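Local coordinates for protein UL37 (Suid herpesvirus 1, PDB 4K70) that forms part of the inner tegument of the herpesvirus particle and probably controls viral trafficking, this chain being its N-terminal half, at residues A[25-28]-A[29-33]; A[38-41]-A[42-45]; A[448-451]-A[452-455]; A[460-463]-A[464-468]. All blocks are in the same frame, centred on the assembly; numbering follows the deposited sequence.

Contact 1 of 4, residues A[25-28]-A[29-33]; sequences SRIL and EFFMA
F31 and I27, one helical turn apart, lie side by side on the same flank of helix 20-32. Followed outward, CB of F31 rests 3.3 Å from the carbonyl oxygen of L28, while O of I27 lies over one face of the ring near CG and CD1, toward the rim. CD2 turns to the other neighbour, meeting CD2 of L28 at 4.0 Å, and the methyl CG2 of I27 lies over the same face as that oxygen, near CE2 and CZ, with CZ 3.5 Å from it. That methyl makes a CH-pi contact over the ring face, 3.9 Å from the centroid and 26° off the normal. It can do so because CG2 of I27 stands anti to the backbone N and leans along the helix toward the later residue. The backbone below is tied by F31 N to I27 O, a bond of 3.0 Å in the carbonyl plane. On the outer flank R26 and E29 run alongside each other; NH1 of R26 reaches OE2 of E29 at 3.4 Å in a weak salt bridge, the carboxylate lying at the guanidinium edge and the two planes 40° apart. I27 packs on L68 and F31 on L75 of helix 63-78, and F31 meets A465 and L469 of helix 464-481. The I27-F31 flank is thus the buried side of helix 20-32, packed between two other helices of this largely helical fold.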
ATOM      1  N   SER A  25     -23.295  29.492  15.859  1.00 57.75           N
ATOM      2  CA  SER A  25     -23.776  28.108  15.830  1.00 57.18           C
ATOM      3  C   SER A  25     -23.534  27.439  14.478  1.00 54.06           C
ATOM      4  O   SER A  25     -23.049  26.313  14.410  1.00 58.83           O
ATOM      5  CB  SER A  25     -25.265  28.044  16.182  1.00 62.07           C
ATOM      6  OG  SER A  25     -25.454  28.067  17.587  1.00 64.53           O
ATOM      7  N   ARG A  26     -23.879  28.146  13.409  1.00 56.95           N
ATOM      8  CA  ARG A  26     -23.666  27.662  12.053  1.00 57.12           C
ATOM      9  C   ARG A  26     -22.198  27.369  11.767  1.00 53.47           C
ATOM     10  O   ARG A  26     -21.863  26.316  11.231  1.00 50.43           O
ATOM     11  CB  ARG A  26     -24.171  28.701  11.058  1.00 52.75           C
ATOM     12  CG  ARG A  26     -25.603  29.078  11.283  1.00 56.83           C
ATOM     13  CD  ARG A  26     -26.493  27.855  11.158  1.00 61.40           C
ATOM     14  NE  ARG A  26     -27.904  28.211  11.271  1.00 62.84           N
ATOM     15  CZ  ARG A  26     -28.692  27.812  12.261  1.00 63.77           C
ATOM     16  NH1 ARG A  26     -28.205  27.029  13.217  1.00 61.40           N
ATOM     17  NH2 ARG A  26     -29.964  28.187  12.291  1.00 62.57           N
ATOM     18  N   ILE A  27     -21.328  28.318  12.103  1.00 50.91           N
ATOM     19  CA  ILE A  27     -19.897  28.153  11.877  1.00 49.93           C
ATOM     20  C   ILE A  27     -19.375  26.994  12.718  1.00 47.43           C
ATOM     21  O   ILE A  27     -18.604  26.161  12.238  1.00 47.42           O
ATOM     22  CB  ILE A  27     -19.107  29.453  12.181  1.00 45.01           C
ATOM     23  CG1 ILE A  27     -19.511  30.560  11.210  1.00 41.93           C
ATOM     24  CG2 ILE A  27     -17.605  29.197  12.103  1.00 45.93           C
ATOM     25  CD1 ILE A  27     -18.922  31.915  11.528  1.00 43.42           C
ATOM     26  N   LEU A  28     -19.820  26.932  13.969  1.00 52.05           N
ATOM     27  CA  LEU A  28     -19.428  25.855  14.872  1.00 52.68           C
ATOM     28  C   LEU A  28     -19.859  24.500  14.319  1.00 52.15           C
ATOM     29  O   LEU A  28     -19.183  23.493  14.535  1.00 52.73           O
ATOM     30  CB  LEU A  28     -20.016  26.073  16.270  1.00 52.20           C
ATOM     31  CG  LEU A  28     -19.463  27.252  17.076  1.00 54.48           C
ATOM     32  CD1 LEU A  28     -20.272  27.452  18.351  1.00 56.25           C
ATOM     33  CD2 LEU A  28     -17.983  27.069  17.398  1.00 43.42           C
ATOM     34  N   GLU A  29     -20.976  24.478  13.598  1.00 51.28           N
ATOM     35  CA  GLU A  29     -21.457  23.238  12.991  1.00 52.27           C
ATOM     36  C   GLU A  29     -20.542  22.791  11.857  1.00 49.75           C
ATOM     37  O   GLU A  29     -20.259  21.597  11.705  1.00 48.73           O
ATOM     38  CB  GLU A  29     -22.891  23.399  12.488  1.00 54.76           C
ATOM     39  CG  GLU A  29     -23.917  23.457  13.605  1.00 61.90           C
ATOM     40  CD  GLU A  29     -25.180  24.194  13.205  1.00 63.72           C
ATOM     41  OE1 GLU A  29     -25.483  24.246  11.992  1.00 64.62           O
ATOM     42  OE2 GLU A  29     -25.861  24.728  14.110  1.00 64.90           O
ATOM     43  N   PHE A  30     -20.079  23.753  11.065  1.00 47.00           N
ATOM     44  CA  PHE A  30     -19.136  23.452  10.001  1.00 42.90           C
ATOM     45  C   PHE A  30     -17.854  22.896  10.606  1.00 45.05           C
ATOM     46  O   PHE A  30     -17.293  21.921  10.103  1.00 43.70           O
ATOM     47  CB  PHE A  30     -18.853  24.693   9.165  1.00 43.37           C
ATOM     48  CG  PHE A  30     -17.788  24.494   8.128  1.00 41.97           C
ATOM     49  CD1 PHE A  30     -18.049  23.773   6.975  1.00 42.41           C
ATOM     50  CD2 PHE A  30     -16.527  25.038   8.304  1.00 39.43           C
ATOM     51  CE1 PHE A  30     -17.063  23.591   6.014  1.00 40.76           C
ATOM     52  CE2 PHE A  30     -15.539  24.861   7.352  1.00 40.11           C
ATOM     53  CZ  PHE A  30     -15.808  24.138   6.201  1.00 35.99           C
ATOM     54  N   PHE A  31     -17.413  23.507  11.705  1.00 44.07           N
ATOM     55  CA  PHE A  31     -16.220  23.055  12.410  1.00 42.88           C
ATOM     56  C   PHE A  31     -16.284  21.565  12.763  1.00 46.02           C
ATOM     57  O   PHE A  31     -15.254  20.902  12.869  1.00 45.08           O
ATOM     58  CB  PHE A  31     -15.985  23.895  13.674  1.00 42.66           C
ATOM     59  CG  PHE A  31     -15.452  25.278  13.401  1.00 38.72           C
ATOM     60  CD1 PHE A  31     -14.921  25.600  12.164  1.00 39.85           C
ATOM     61  CD2 PHE A  31     -15.472  26.254  14.390  1.00 43.28           C
ATOM     62  CE1 PHE A  31     -14.420  26.878  11.909  1.00 38.15           C
ATOM     63  CE2 PHE A  31     -14.974  27.534  14.146  1.00 43.58           C
ATOM     64  CZ  PHE A  31     -14.448  27.845  12.906  1.00 39.10           C
ATOM     65  N   MET A  32     -17.493  21.035  12.929  1.00 46.56           N
ATOM     66  CA  MET A  32     -17.655  19.637  13.326  1.00 48.14           C
ATOM     67  C   MET A  32     -18.346  18.746  12.281  1.00 44.82           C
ATOM     68  O   MET A  32     -18.598  17.566  12.531  1.00 48.01           O
ATOM     69  CB  MET A  32     -18.385  19.553  14.666  1.00 47.49           C
ATOM     70  CG  MET A  32     -17.551  20.047  15.837  1.00 52.11           C
ATOM     71  SD  MET A  32     -18.414  19.913  17.409  1.00 62.43           S
ATOM     72  CE  MET A  32     -19.606  21.238  17.240  1.00 52.98           C
ATOM     73  N   ALA A  33     -18.626  19.307  11.113  1.00 46.27           N
ATOM     74  CA  ALA A  33     -19.329  18.576  10.061  1.00 45.18           C
ATOM     75  C   ALA A  33     -18.577  17.333   9.584  1.00 46.57           C
ATOM     76  O   ALA A  33     -17.366  17.207   9.765  1.00 46.70           O
ATOM     77  CB  ALA A  33     -19.642  19.495   8.890  1.00 45.44           C
TER

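Contact 2 of 4, residues A[38-41]-A[42-45]; sequences TPAG and VRGL
The backbone of 38-45 is the first turns of helix 39-60, opened by a straight bond of 2.8 Å from V42 N to T38 O, with R43 N to P39 O and G44 N to A40 O continuing the i to i+4 series and a weaker link from L45 N to G41 O. T38 is the N-cap: its OG1 accepts from G41 N at 3.3 Å, so a side-chain oxygen serves an amide of the first turn. This geometry is the classic helix N-terminus with proline in the first position. P39 packs on L91 of helix 89-98 and on H82, a residue of a calcium site observed for this protein, though that ion is not bound to this chain. V42 brings its CG2 methyl to 3.5 Å from T38 O, beside the bond that its own amide makes to the same oxygen, and then faces L94 and M5. R43 leaves with CG anti to the backbone N (chi1 -164°) and bends at chi3, which folds the guanidinium back along the first turn. There it approaches A40 obliquely, while further partners are E93 and V97. Its CB lies 3.0 Å from P39 O, and its NH2 ends 3.9 Å from the CB of A40.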
ATOM      1  N   THR A  38     -16.031  17.278  -3.015  1.00 28.11           N
ATOM      2  CA  THR A  38     -15.162  16.953  -4.129  1.00 24.06           C
ATOM      3  C   THR A  38     -14.505  18.227  -4.640  1.00 25.24           C
ATOM      4  O   THR A  38     -14.969  19.331  -4.356  1.00 28.72           O
ATOM      5  CB  THR A  38     -15.926  16.238  -5.273  1.00 30.13           C
ATOM      6  OG1 THR A  38     -16.838  17.149  -5.899  1.00 23.03           O
ATOM      7  CG2 THR A  38     -16.690  15.009  -4.750  1.00 28.49           C
ATOM      8  N   PRO A  39     -13.401  18.082  -5.374  1.00 23.60           N
ATOM      9  CA  PRO A  39     -12.671  19.238  -5.895  1.00 23.49           C
ATOM     10  C   PRO A  39     -13.558  20.176  -6.724  1.00 26.84           C
ATOM     11  O   PRO A  39     -13.502  21.397  -6.534  1.00 24.90           O
ATOM     12  CB  PRO A  39     -11.569  18.599  -6.748  1.00 25.12           C
ATOM     13  CG  PRO A  39     -11.315  17.267  -6.075  1.00 26.14           C
ATOM     14  CD  PRO A  39     -12.662  16.820  -5.549  1.00 24.84           C
ATOM     15  N   ALA A  40     -14.362  19.614  -7.624  1.00 25.18           N
ATOM     16  CA  ALA A  40     -15.292  20.402  -8.424  1.00 23.51           C
ATOM     17  C   ALA A  40     -16.335  21.067  -7.540  1.00 23.21           C
ATOM     18  O   ALA A  40     -16.735  22.204  -7.785  1.00 28.48           O
ATOM     19  CB  ALA A  40     -15.980  19.508  -9.512  1.00 25.10           C
ATOM     20  N   GLY A  41     -16.781  20.356  -6.516  1.00 23.14           N
ATOM     21  CA  GLY A  41     -17.769  20.897  -5.593  1.00 25.57           C
ATOM     22  C   GLY A  41     -17.237  22.078  -4.799  1.00 30.36           C
ATOM     23  O   GLY A  41     -17.870  23.133  -4.718  1.00 29.86           O
ATOM     24  N   VAL A  42     -16.061  21.909  -4.212  1.00 26.89           N
ATOM     25  CA  VAL A  42     -15.434  23.008  -3.486  1.00 28.39           C
ATOM     26  C   VAL A  42     -15.141  24.165  -4.412  1.00 26.49           C
ATOM     27  O   VAL A  42     -15.375  25.313  -4.065  1.00 29.30           O
ATOM     28  CB  VAL A  42     -14.138  22.571  -2.790  1.00 25.95           C
ATOM     29  CG1 VAL A  42     -13.396  23.798  -2.223  1.00 29.84           C
ATOM     30  CG2 VAL A  42     -14.453  21.554  -1.709  1.00 25.17           C
ATOM     31  N   ARG A  43     -14.607  23.851  -5.585  1.00 27.48           N
ATOM     32  CA  ARG A  43     -14.286  24.843  -6.599  1.00 28.90           C
ATOM     33  C   ARG A  43     -15.505  25.696  -6.976  1.00 31.28           C
ATOM     34  O   ARG A  43     -15.397  26.905  -7.145  1.00 27.52           O
ATOM     35  CB  ARG A  43     -13.730  24.131  -7.830  1.00 29.05           C
ATOM     36  CG  ARG A  43     -13.022  25.010  -8.804  1.00 31.73           C
ATOM     37  CD  ARG A  43     -11.995  24.202  -9.579  1.00 31.73           C
ATOM     38  NE  ARG A  43     -12.579  22.997 -10.166  1.00 32.56           N
ATOM     39  CZ  ARG A  43     -13.311  22.987 -11.277  1.00 35.31           C
ATOM     40  NH1 ARG A  43     -13.556  24.119 -11.924  1.00 38.37           N
ATOM     41  NH2 ARG A  43     -13.799  21.848 -11.738  1.00 33.40           N
ATOM     42  N   GLY A  44     -16.669  25.067  -7.084  1.00 30.60           N
ATOM     43  CA  GLY A  44     -17.886  25.801  -7.388  1.00 33.93           C
ATOM     44  C   GLY A  44     -18.369  26.700  -6.261  1.00 31.57           C
ATOM     45  O   GLY A  44     -19.018  27.711  -6.511  1.00 29.98           O
ATOM     46  N   LEU A  45     -18.038  26.349  -5.022  1.00 30.54           N
ATOM     47  CA  LEU A  45     -18.553  27.071  -3.861  1.00 30.54           C
ATOM     48  C   LEU A  45     -17.539  27.978  -3.167  1.00 30.45           C
ATOM     49  O   LEU A  45     -17.897  28.687  -2.229  1.00 31.00           O
ATOM     50  CB  LEU A  45     -19.077  26.093  -2.820  1.00 32.71           C
ATOM     51  CG  LEU A  45     -20.320  25.291  -3.177  1.00 38.07           C
ATOM     52  CD1 LEU A  45     -20.600  24.280  -2.074  1.00 45.92           C
ATOM     53  CD2 LEU A  45     -21.498  26.218  -3.391  1.00 39.62           C
TER

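Contact 3 of 4, residues A[448-451]-A[452-455]; sequences LREV and AAAE
The carbonyl oxygen of V451 receives E455 N at 2.8 Å and also has the aliphatic start of the E455 side chain against it, CG at 3.3 Å. This is regular alpha helix, part of the long helix 438-458, and the same i to i+4 pattern carries A452 N to L448 O, also at 2.8 Å, A453 N to R449 O and A454 N to E450 O. The three alanines keep the second half slim: CB of A452 lies 3.3 Å from L448 O, and A454 presents its methyl to C63 and V67 of helix 63-78. E455, with CG anti to its carbonyl carbon (chi1 -81°) and an extended chain beyond, lies back across V451 at a slant. Its buried carboxylate is satisfied beyond the helix, where OE2 takes a hydrogen bond with S463 OG and a salt bridge from R466 NE, a pairing that would be expected to stabilise the negative charge. E450 is bent at chi2 (-54°), and its carboxylate is likewise buried but engaged: OE1 pairs with R113, OE2 accepts from E117 N. R449, on the exposed flank, bridges to E117, so neighbouring residues of this turn grip the segment around R113 to E117. Within the helix, OE1 of E450 passes 4.2 Å from the methyl of A453, whereas CG1 of V451 approaches OE2 of E455 to 3.9 Å.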
ATOM      1  N   LEU A 448      -4.719  25.007  16.380  1.00 38.00           N
ATOM      2  CA  LEU A 448      -4.947  25.696  17.647  1.00 36.59           C
ATOM      3  C   LEU A 448      -4.126  26.978  17.795  1.00 36.95           C
ATOM      4  O   LEU A 448      -4.529  27.890  18.516  1.00 37.51           O
ATOM      5  CB  LEU A 448      -4.683  24.760  18.824  1.00 40.34           C
ATOM      6  CG  LEU A 448      -5.731  23.673  19.033  1.00 43.25           C
ATOM      7  CD1 LEU A 448      -5.377  22.832  20.253  1.00 43.81           C
ATOM      8  CD2 LEU A 448      -7.113  24.303  19.175  1.00 39.90           C
ATOM      9  N   ARG A 449      -2.974  27.046  17.129  1.00 34.71           N
ATOM     10  CA  ARG A 449      -2.200  28.283  17.097  1.00 36.53           C
ATOM     11  C   ARG A 449      -2.990  29.375  16.377  1.00 40.43           C
ATOM     12  O   ARG A 449      -2.954  30.544  16.760  1.00 34.11           O
ATOM     13  CB  ARG A 449      -0.845  28.080  16.410  1.00 38.38           C
ATOM     14  CG  ARG A 449       0.173  27.244  17.220  1.00 36.84           C
ATOM     15  CD  ARG A 449       1.578  27.402  16.650  1.00 32.74           C
ATOM     16  NE  ARG A 449       1.723  26.804  15.319  1.00 34.05           N
ATOM     17  CZ  ARG A 449       2.073  25.539  15.107  1.00 34.87           C
ATOM     18  NH1 ARG A 449       2.306  24.734  16.136  1.00 35.62           N
ATOM     19  NH2 ARG A 449       2.190  25.073  13.874  1.00 34.77           N
ATOM     20  N   GLU A 450      -3.711  28.994  15.329  1.00 37.52           N
ATOM     21  CA  GLU A 450      -4.524  29.965  14.606  1.00 35.41           C
ATOM     22  C   GLU A 450      -5.749  30.345  15.428  1.00 39.04           C
ATOM     23  O   GLU A 450      -6.179  31.504  15.417  1.00 37.79           O
ATOM     24  CB  GLU A 450      -4.925  29.436  13.226  1.00 35.03           C
ATOM     25  CG  GLU A 450      -3.741  29.148  12.326  1.00 33.49           C
ATOM     26  CD  GLU A 450      -2.813  30.344  12.172  1.00 40.13           C
ATOM     27  OE1 GLU A 450      -3.123  31.437  12.709  1.00 41.79           O
ATOM     28  OE2 GLU A 450      -1.767  30.194  11.501  1.00 39.02           O
ATOM     29  N   VAL A 451      -6.302  29.370  16.144  1.00 34.66           N
ATOM     30  CA  VAL A 451      -7.412  29.640  17.044  1.00 37.32           C
ATOM     31  C   VAL A 451      -6.963  30.593  18.155  1.00 42.90           C
ATOM     32  O   VAL A 451      -7.655  31.561  18.469  1.00 45.46           O
ATOM     33  CB  VAL A 451      -7.974  28.357  17.652  1.00 35.33           C
ATOM     34  CG1 VAL A 451      -9.014  28.685  18.709  1.00 41.98           C
ATOM     35  CG2 VAL A 451      -8.587  27.483  16.563  1.00 35.16           C
ATOM     36  N   ALA A 452      -5.793  30.327  18.727  1.00 40.09           N
ATOM     37  CA  ALA A 452      -5.252  31.181  19.781  1.00 43.07           C
ATOM     38  C   ALA A 452      -4.941  32.590  19.276  1.00 46.67           C
ATOM     39  O   ALA A 452      -5.051  33.555  20.029  1.00 52.84           O
ATOM     40  CB  ALA A 452      -4.023  30.552  20.406  1.00 45.27           C
ATOM     41  N   ALA A 453      -4.563  32.714  18.006  1.00 46.90           N
ATOM     42  CA  ALA A 453      -4.327  34.030  17.411  1.00 46.06           C
ATOM     43  C   ALA A 453      -5.627  34.817  17.273  1.00 47.05           C
ATOM     44  O   ALA A 453      -5.673  36.018  17.538  1.00 51.30           O
ATOM     45  CB  ALA A 453      -3.649  33.897  16.057  1.00 44.91           C
ATOM     46  N   ALA A 454      -6.683  34.137  16.848  1.00 45.81           N
ATOM     47  CA  ALA A 454      -7.988  34.774  16.701  1.00 46.76           C
ATOM     48  C   ALA A 454      -8.568  35.117  18.070  1.00 49.80           C
ATOM     49  O   ALA A 454      -9.278  36.113  18.224  1.00 47.91           O
ATOM     50  CB  ALA A 454      -8.936  33.866  15.934  1.00 42.23           C
ATOM     51  N   GLU A 455      -8.267  34.278  19.057  1.00 49.31           N
ATOM     52  CA  GLU A 455      -8.713  34.506  20.426  1.00 51.29           C
ATOM     53  C   GLU A 455      -8.110  35.791  20.973  1.00 51.55           C
ATOM     54  O   GLU A 455      -8.786  36.562  21.650  1.00 56.12           O
ATOM     55  CB  GLU A 455      -8.336  33.325  21.321  1.00 50.13           C
ATOM     56  CG  GLU A 455      -9.282  32.146  21.227  1.00 48.24           C
ATOM     57  CD  GLU A 455      -8.826  30.967  22.070  1.00 49.63           C
ATOM     58  OE1 GLU A 455      -7.653  30.970  22.499  1.00 48.19           O
ATOM     59  OE2 GLU A 455      -9.639  30.040  22.306  1.00 47.03           O
TER

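Contact 4 of 4, residues A[460-463]-A[464-468]; sequences LAHS and AAREA
H462 and R466 cross at a slant, the imidazole and guanidinium planes 47° apart, and the meeting is made by the arginine's aliphatic chain. CD of R466 comes to the edge of the H462 ring in its plane, 3.6 Å from ND1, and CG follows 4.1 Å from CE1. The histidine reaches there because its CG is anti to the backbone N (chi1 -176°), which swings the ring forward alongside the first turn of the helix. The chain of R466 bends beyond CG, carrying the guanidinium away from the ring toward helix 438-458, where NE forms a salt bridge with E455. S463, next to H462 in sequence, is the N-cap of helix 464-481. Its OG stands between the backbone N and the carbonyl carbon, facing the first turn, and accepts from R466 N at 3.1 Å with an N-H...O angle of 154°. The same hydroxyl makes a hydrogen bond with E455, so a single serine oxygen joins the helix start to the preceding helix. S463 O holds E467 N only weakly, at 3.4 Å. CB of R466 closes over the cap, 3.5 Å from S463 OG, and CB of A465 lies 3.7 Å from that oxygen. On the far side of the imidazole from its backbone, NE2 of H462 remains 4.3 Å from OE1 of E467.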
ATOM      1  N   LEU A 460      -9.921  37.360  23.982  1.00 60.43           N
ATOM      2  CA  LEU A 460     -10.368  36.291  24.876  1.00 59.32           C
ATOM      3  C   LEU A 460      -9.247  35.290  25.136  1.00 58.49           C
ATOM      4  O   LEU A 460      -8.195  35.341  24.490  1.00 55.55           O
ATOM      5  CB  LEU A 460     -11.575  35.547  24.301  1.00 59.03           C
ATOM      6  CG  LEU A 460     -12.399  36.186  23.182  1.00 56.65           C
ATOM      7  CD1 LEU A 460     -13.493  35.233  22.729  1.00 54.73           C
ATOM      8  CD2 LEU A 460     -12.997  37.499  23.631  1.00 59.28           C
ATOM      9  N   ALA A 461      -9.482  34.385  26.083  1.00 60.28           N
ATOM     10  CA  ALA A 461      -8.526  33.330  26.408  1.00 59.55           C
ATOM     11  C   ALA A 461      -9.150  31.963  26.129  1.00 60.96           C
ATOM     12  O   ALA A 461      -8.506  30.921  26.282  1.00 60.94           O
ATOM     13  CB  ALA A 461      -8.086  33.431  27.860  1.00 60.40           C
ATOM     14  N   HIS A 462     -10.415  31.977  25.723  1.00 59.53           N
ATOM     15  CA  HIS A 462     -11.112  30.753  25.346  1.00 56.89           C
ATOM     16  C   HIS A 462     -12.285  31.056  24.426  1.00 57.32           C
ATOM     17  O   HIS A 462     -12.984  32.057  24.590  1.00 57.91           O
ATOM     18  CB  HIS A 462     -11.605  30.002  26.578  1.00 56.78           C
ATOM     19  CG  HIS A 462     -12.250  28.690  26.259  1.00 59.97           C
ATOM     20  ND1 HIS A 462     -11.654  27.748  25.449  1.00 59.93           N
ATOM     21  CD2 HIS A 462     -13.439  28.166  26.637  1.00 63.09           C
ATOM     22  CE1 HIS A 462     -12.447  26.696  25.344  1.00 60.25           C
ATOM     23  NE2 HIS A 462     -13.538  26.924  26.056  1.00 60.73           N
ATOM     24  N   SER A 463     -12.493  30.183  23.452  1.00 52.77           N
ATOM     25  CA  SER A 463     -13.550  30.384  22.481  1.00 51.74           C
ATOM     26  C   SER A 463     -14.351  29.111  22.277  1.00 46.87           C
ATOM     27  O   SER A 463     -13.882  28.015  22.575  1.00 50.63           O
ATOM     28  CB  SER A 463     -12.961  30.862  21.150  1.00 53.64           C
ATOM     29  OG  SER A 463     -11.971  29.965  20.675  1.00 49.63           O
ATOM     30  N   ALA A 464     -15.574  29.269  21.791  1.00 49.01           N
ATOM     31  CA  ALA A 464     -16.388  28.133  21.386  1.00 49.34           C
ATOM     32  C   ALA A 464     -15.723  27.467  20.185  1.00 48.81           C
ATOM     33  O   ALA A 464     -15.828  26.257  19.995  1.00 49.09           O
ATOM     34  CB  ALA A 464     -17.791  28.590  21.027  1.00 45.68           C
ATOM     35  N   ALA A 465     -15.042  28.279  19.382  1.00 47.12           N
ATOM     36  CA  ALA A 465     -14.286  27.794  18.236  1.00 46.25           C
ATOM     37  C   ALA A 465     -13.277  26.745  18.682  1.00 46.81           C
ATOM     38  O   ALA A 465     -13.189  25.673  18.096  1.00 47.70           O
ATOM     39  CB  ALA A 465     -13.584  28.949  17.543  1.00 45.78           C
ATOM     40  N   ARG A 466     -12.532  27.062  19.735  1.00 47.36           N
ATOM     41  CA  ARG A 466     -11.567  26.133  20.306  1.00 49.41           C
ATOM     42  C   ARG A 466     -12.214  24.809  20.709  1.00 50.24           C
ATOM     43  O   ARG A 466     -11.653  23.739  20.485  1.00 49.40           O
ATOM     44  CB  ARG A 466     -10.872  26.762  21.513  1.00 47.42           C
ATOM     45  CG  ARG A 466      -9.926  25.816  22.228  1.00 50.85           C
ATOM     46  CD  ARG A 466      -9.078  26.556  23.246  1.00 48.58           C
ATOM     47  NE  ARG A 466      -8.233  27.576  22.627  1.00 44.58           N
ATOM     48  CZ  ARG A 466      -6.944  27.414  22.344  1.00 42.89           C
ATOM     49  NH1 ARG A 466      -6.335  26.272  22.631  1.00 47.32           N
ATOM     50  NH2 ARG A 466      -6.257  28.400  21.785  1.00 42.08           N
ATOM     51  N   GLU A 467     -13.397  24.879  21.298  1.00 51.33           N
ATOM     52  CA  GLU A 467     -14.030  23.678  21.819  1.00 48.35           C
ATOM     53  C   GLU A 467     -14.608  22.823  20.699  1.00 49.10           C
ATOM     54  O   GLU A 467     -14.545  21.591  20.750  1.00 50.13           O
ATOM     55  CB  GLU A 467     -15.119  24.045  22.819  1.00 53.74           C
ATOM     56  CG  GLU A 467     -15.457  22.924  23.776  1.00 60.19           C
ATOM     57  CD  GLU A 467     -16.660  23.238  24.641  1.00 70.03           C
ATOM     58  OE1 GLU A 467     -16.830  24.416  25.040  1.00 71.28           O
ATOM     59  OE2 GLU A 467     -17.439  22.299  24.917  1.00 68.12           O
ATOM     60  N   ALA A 468     -15.178  23.477  19.688  1.00 49.22           N
ATOM     61  CA  ALA A 468     -15.727  22.767  18.533  1.00 50.83           C
ATOM     62  C   ALA A 468     -14.627  22.041  17.753  1.00 47.48           C
ATOM     63  O   ALA A 468     -14.728  20.847  17.487  1.00 45.07           O
ATOM     64  CB  ALA A 468     -16.470  23.726  17.630  1.00 47.21           C
TER

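From the N terminus, contact 1 lies in helix 20-32, and contact 2 starts helix 39-60, the next helix, with centres about 19 Å apart and no touch. Far along the chain, contact 3 lies in helix 438-458 and contact 4 begins helix 464-481, its residues 460-463 belonging to the loop between them; there E455 O and L460 N are 2.7 Å apart, a probable hydrogen bond. Each contact is local to one continuous run, so none closes a loop, nests or crosses. Contact 4 touches two others: contact 3, and contact 1 where L28 CD2 packs 3.7 Å from A468 CB, bringing chain-distant helices together.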